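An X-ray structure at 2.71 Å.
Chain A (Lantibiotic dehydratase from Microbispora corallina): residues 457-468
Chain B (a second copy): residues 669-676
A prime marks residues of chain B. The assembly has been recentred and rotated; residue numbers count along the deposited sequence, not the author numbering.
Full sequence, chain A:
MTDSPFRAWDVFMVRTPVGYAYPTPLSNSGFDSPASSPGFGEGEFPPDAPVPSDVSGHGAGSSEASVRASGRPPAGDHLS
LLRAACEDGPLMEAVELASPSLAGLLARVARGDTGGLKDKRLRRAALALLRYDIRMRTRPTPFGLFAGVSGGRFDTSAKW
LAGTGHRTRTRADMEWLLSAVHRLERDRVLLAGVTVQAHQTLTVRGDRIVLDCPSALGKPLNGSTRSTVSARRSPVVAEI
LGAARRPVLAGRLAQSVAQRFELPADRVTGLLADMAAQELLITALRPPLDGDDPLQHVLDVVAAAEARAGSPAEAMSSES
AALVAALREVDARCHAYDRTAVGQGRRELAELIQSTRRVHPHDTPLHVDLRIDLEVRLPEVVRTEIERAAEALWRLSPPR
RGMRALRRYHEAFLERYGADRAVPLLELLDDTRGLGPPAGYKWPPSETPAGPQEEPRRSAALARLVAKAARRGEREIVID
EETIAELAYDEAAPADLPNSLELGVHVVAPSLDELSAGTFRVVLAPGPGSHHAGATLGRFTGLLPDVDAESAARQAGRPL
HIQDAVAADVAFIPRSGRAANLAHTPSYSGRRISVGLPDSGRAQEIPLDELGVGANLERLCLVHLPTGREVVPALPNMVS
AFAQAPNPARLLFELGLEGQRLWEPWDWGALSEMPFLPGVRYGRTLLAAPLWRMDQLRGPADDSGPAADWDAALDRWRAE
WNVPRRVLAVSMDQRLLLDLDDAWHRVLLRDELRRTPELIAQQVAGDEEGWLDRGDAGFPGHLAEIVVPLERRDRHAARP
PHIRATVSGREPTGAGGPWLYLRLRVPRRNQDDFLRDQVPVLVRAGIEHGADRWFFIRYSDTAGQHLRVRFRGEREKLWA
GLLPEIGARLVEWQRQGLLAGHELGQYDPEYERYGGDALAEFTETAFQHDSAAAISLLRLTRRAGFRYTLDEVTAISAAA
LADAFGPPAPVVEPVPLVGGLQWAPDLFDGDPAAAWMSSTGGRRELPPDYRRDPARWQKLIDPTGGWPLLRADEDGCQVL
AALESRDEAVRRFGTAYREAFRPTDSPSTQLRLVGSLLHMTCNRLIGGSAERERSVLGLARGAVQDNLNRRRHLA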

# COMPACT_ATOMS: atom_id res chain seq x y z
N ARG A 457 -12.67 0.19 -10.01
CA ARG A 457 -13.78 -0.57 -9.46
C ARG A 457 -14.02 -1.87 -10.22
O ARG A 457 -13.68 -1.98 -11.40
N ARG A 458 -14.57 -2.85 -9.53
CA ARG A 458 -14.97 -4.10 -10.17
C ARG A 458 -16.38 -4.46 -9.77
O ARG A 458 -16.68 -4.55 -8.58
N SER A 459 -17.22 -4.71 -10.76
CA SER A 459 -18.63 -4.95 -10.50
C SER A 459 -19.20 -6.03 -11.39
O SER A 459 -19.13 -5.92 -12.61
N ALA A 460 -19.76 -7.08 -10.78
CA ALA A 460 -20.46 -8.09 -11.56
C ALA A 460 -21.61 -7.40 -12.27
O ALA A 460 -21.90 -7.69 -13.43
N ALA A 461 -22.26 -6.48 -11.57
CA ALA A 461 -23.37 -5.70 -12.10
C ALA A 461 -23.02 -4.91 -13.38
O ALA A 461 -23.68 -5.04 -14.41
N LEU A 462 -21.99 -4.08 -13.29
CA LEU A 462 -21.52 -3.35 -14.46
C LEU A 462 -21.14 -4.29 -15.61
O LEU A 462 -21.47 -4.04 -16.77
N ALA A 463 -20.45 -5.39 -15.30
CA ALA A 463 -19.98 -6.28 -16.36
C ALA A 463 -21.14 -6.87 -17.18
O ALA A 463 -21.05 -6.95 -18.40
N ARG A 464 -22.21 -7.28 -16.50
CA ARG A 464 -23.40 -7.79 -17.19
C ARG A 464 -23.96 -6.78 -18.18
O ARG A 464 -24.34 -7.13 -19.31
N LEU A 465 -24.01 -5.52 -17.76
CA LEU A 465 -24.58 -4.49 -18.59
C LEU A 465 -23.82 -4.44 -19.89
O LEU A 465 -24.41 -4.32 -20.96
N VAL A 466 -22.51 -4.58 -19.79
CA VAL A 466 -21.64 -4.51 -20.96
C VAL A 466 -21.79 -5.74 -21.84
O VAL A 466 -21.87 -5.63 -23.07
N ALA A 467 -21.86 -6.90 -21.19
CA ALA A 467 -21.92 -8.18 -21.90
C ALA A 467 -23.19 -8.28 -22.74
O ALA A 467 -23.12 -8.59 -23.93
N LYS A 468 -24.34 -8.07 -22.10
CA LYS A 468 -25.62 -8.01 -22.81
C LYS A 468 -25.60 -7.02 -23.98
O LYS A 468 -25.90 -7.39 -25.13
N GLY B 669 -7.44 -11.80 -14.28
CA GLY B 669 -7.33 -10.52 -13.60
C GLY B 669 -8.68 -9.88 -13.34
O GLY B 669 -9.66 -10.56 -13.02
N ALA B 670 -8.75 -8.56 -13.51
CA ALA B 670 -9.98 -7.80 -13.24
C ALA B 670 -11.21 -8.30 -14.01
O ALA B 670 -12.35 -8.15 -13.54
N LEU B 671 -10.96 -8.90 -15.18
CA LEU B 671 -12.00 -9.37 -16.09
C LEU B 671 -12.81 -10.53 -15.51
O LEU B 671 -13.74 -11.00 -16.15
N SER B 672 -12.45 -10.97 -14.31
CA SER B 672 -13.12 -12.09 -13.67
C SER B 672 -14.56 -11.76 -13.30
O SER B 672 -15.33 -12.65 -12.91
N GLU B 673 -14.92 -10.49 -13.39
CA GLU B 673 -16.27 -10.06 -13.03
C GLU B 673 -17.27 -10.31 -14.16
O GLU B 673 -18.48 -10.34 -13.92
N MET B 674 -16.77 -10.47 -15.39
CA MET B 674 -17.63 -10.72 -16.54
C MET B 674 -18.45 -11.98 -16.28
O MET B 674 -17.94 -12.96 -15.73
N PRO B 675 -19.73 -11.96 -16.71
CA PRO B 675 -20.67 -13.08 -16.47
C PRO B 675 -20.24 -14.34 -17.23
O PRO B 675 -20.51 -15.47 -16.81
N PHE B 676 -19.60 -14.13 -18.36
CA PHE B 676 -19.05 -15.24 -19.07
C PHE B 676 -17.61 -14.97 -19.50
O PHE B 676 -17.29 -13.91 -20.04

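Where the start of a helix meets a turn from another subunit, small side chains on the helix often allow close approach, while a longer side chain just before the helix can lie against the partner. The contact between Arg458–Ala467 and a 3-10 turn with the loop that follows it in the second copy illustrates this, and Glu673′, Arg458 and Pro675′ cover the most surface in it.

Glu673′ points toward the helix start with chi1 and chi2 both m. Its aliphatic part lies along the chain entering the helix: CG is 3.7 Å from Arg458 CB, and CB is 3.9 Å from Ser459 O. The carboxylate oxygen OE1 comes within 3.5 Å of Ala460 N, close to the first turn but without a hydrogen bond. That turn is capped from within its own chain, where Leu462 N donates to Ser459 OG at 3.2 Å; the serine side chain, chi1 t, points away from the partner.

Arg458 also points toward the turn, with chi1 m and chi2 t, and its CD reaches 4.1 Å from Ala670′ CB. Its guanidinium has Glu673′ OE2 near its plane, at the edge, but the 4.2 Å between Arg458 NH1 and that OE2 is too long for a salt bridge. The opposite charges are merely neighbours.

Further along, Ala463 and Ala467, one helical turn apart, both point toward the partner. Pro675′ points back at them, its CG 3.6 Å from Ala467 CB and its CD 4.1 Å from Ala463 CB. Met674′ starts away, yet its m, m, m rotamer brings its end back: SD lies 3.9 Å from Ala463 CB, and CE 3.9 Å from Ala467 CB.

No direct hydrogen bond joins the stretches. One water instead bridges the backbones, donating to Ala460 O at 2.9 Å and to Glu673′ O at 3.0 Å.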

# COMPACT_ATOMS: atom_id res chain seq x y z
CB ARG A 457 -15.05 0.28 -9.48
CG ARG A 457 -16.23 -0.37 -8.80
CD ARG A 457 -17.48 0.38 -9.10
NE ARG A 457 -18.59 -0.12 -8.30
CZ ARG A 457 -19.79 0.45 -8.30
NH1 ARG A 457 -19.99 1.52 -9.06
NH2 ARG A 457 -20.77 -0.05 -7.56
CB ARG A 458 -13.97 -5.23 -9.86
CG ARG A 458 -12.50 -4.87 -10.15
CD ARG A 458 -11.54 -6.01 -9.86
NE ARG A 458 -10.76 -5.73 -8.64
CZ ARG A 458 -10.99 -6.32 -7.47
NH1 ARG A 458 -11.95 -7.23 -7.36
NH2 ARG A 458 -10.25 -6.01 -6.42
CB SER A 459 -19.43 -3.67 -10.74
OG SER A 459 -20.78 -3.86 -10.37
CB ALA A 460 -20.96 -9.21 -10.67
CB ALA A 461 -23.87 -4.76 -11.03
CB LEU A 462 -20.33 -2.48 -14.09
CG LEU A 462 -20.48 -0.96 -14.13
CD1 LEU A 462 -21.87 -0.55 -13.67
CD2 LEU A 462 -19.39 -0.31 -13.25
CB ALA A 463 -19.07 -7.39 -15.80
CB ARG A 464 -24.49 -8.15 -16.19
CG ARG A 464 -24.35 -9.51 -15.59
CD ARG A 464 -25.66 -9.88 -14.91
NE ARG A 464 -26.00 -8.87 -13.91
CZ ARG A 464 -25.55 -8.88 -12.66
NH1 ARG A 464 -24.78 -9.87 -12.23
NH2 ARG A 464 -25.91 -7.91 -11.82
CB LEU A 465 -24.51 -3.12 -17.89
CG LEU A 465 -25.30 -2.88 -16.59
CD1 LEU A 465 -25.05 -1.46 -16.11
CD2 LEU A 465 -26.81 -3.17 -16.73
CB VAL A 466 -20.16 -4.27 -20.56
CG1 VAL A 466 -19.23 -4.34 -21.77
CG2 VAL A 466 -20.02 -2.94 -19.84
CB ALA A 467 -21.83 -9.35 -20.92
CB LYS A 468 -26.74 -7.64 -21.83
CG LYS A 468 -27.13 -8.77 -20.91
CD LYS A 468 -28.24 -8.33 -19.96
CE LYS A 468 -27.76 -7.24 -18.99
NZ LYS A 468 -28.83 -6.73 -18.06
CB ALA B 670 -9.75 -6.32 -13.50
CB LEU B 671 -11.39 -9.80 -17.40
CG LEU B 671 -11.07 -8.66 -18.34
CD1 LEU B 671 -10.11 -9.18 -19.39
CD2 LEU B 671 -12.35 -8.12 -18.98
CB SER B 672 -12.33 -12.57 -12.46
OG SER B 672 -12.82 -12.01 -11.26
CB GLU B 673 -16.30 -8.57 -12.65
CG GLU B 673 -15.42 -8.19 -11.48
CD GLU B 673 -15.79 -8.93 -10.21
OE1 GLU B 673 -17.00 -9.09 -9.95
OE2 GLU B 673 -14.88 -9.36 -9.48
CB MET B 674 -16.78 -10.91 -17.79
CG MET B 674 -15.95 -9.71 -18.19
SD MET B 674 -16.92 -8.37 -18.90
CE MET B 674 -17.99 -9.27 -20.02
CB PRO B 675 -21.99 -12.55 -17.05
CG PRO B 675 -21.59 -11.48 -18.01
CD PRO B 675 -20.34 -10.86 -17.46
CB PHE B 676 -19.93 -15.64 -20.28
CG PHE B 676 -19.28 -16.66 -21.16
CD1 PHE B 676 -19.23 -17.99 -20.75
CD2 PHE B 676 -18.67 -16.29 -22.35
CE1 PHE B 676 -18.61 -18.94 -21.53
CE2 PHE B 676 -18.05 -17.22 -23.14
CZ PHE B 676 -18.02 -18.55 -22.74
O HOH W 1 -21.41 -10.28 -14.54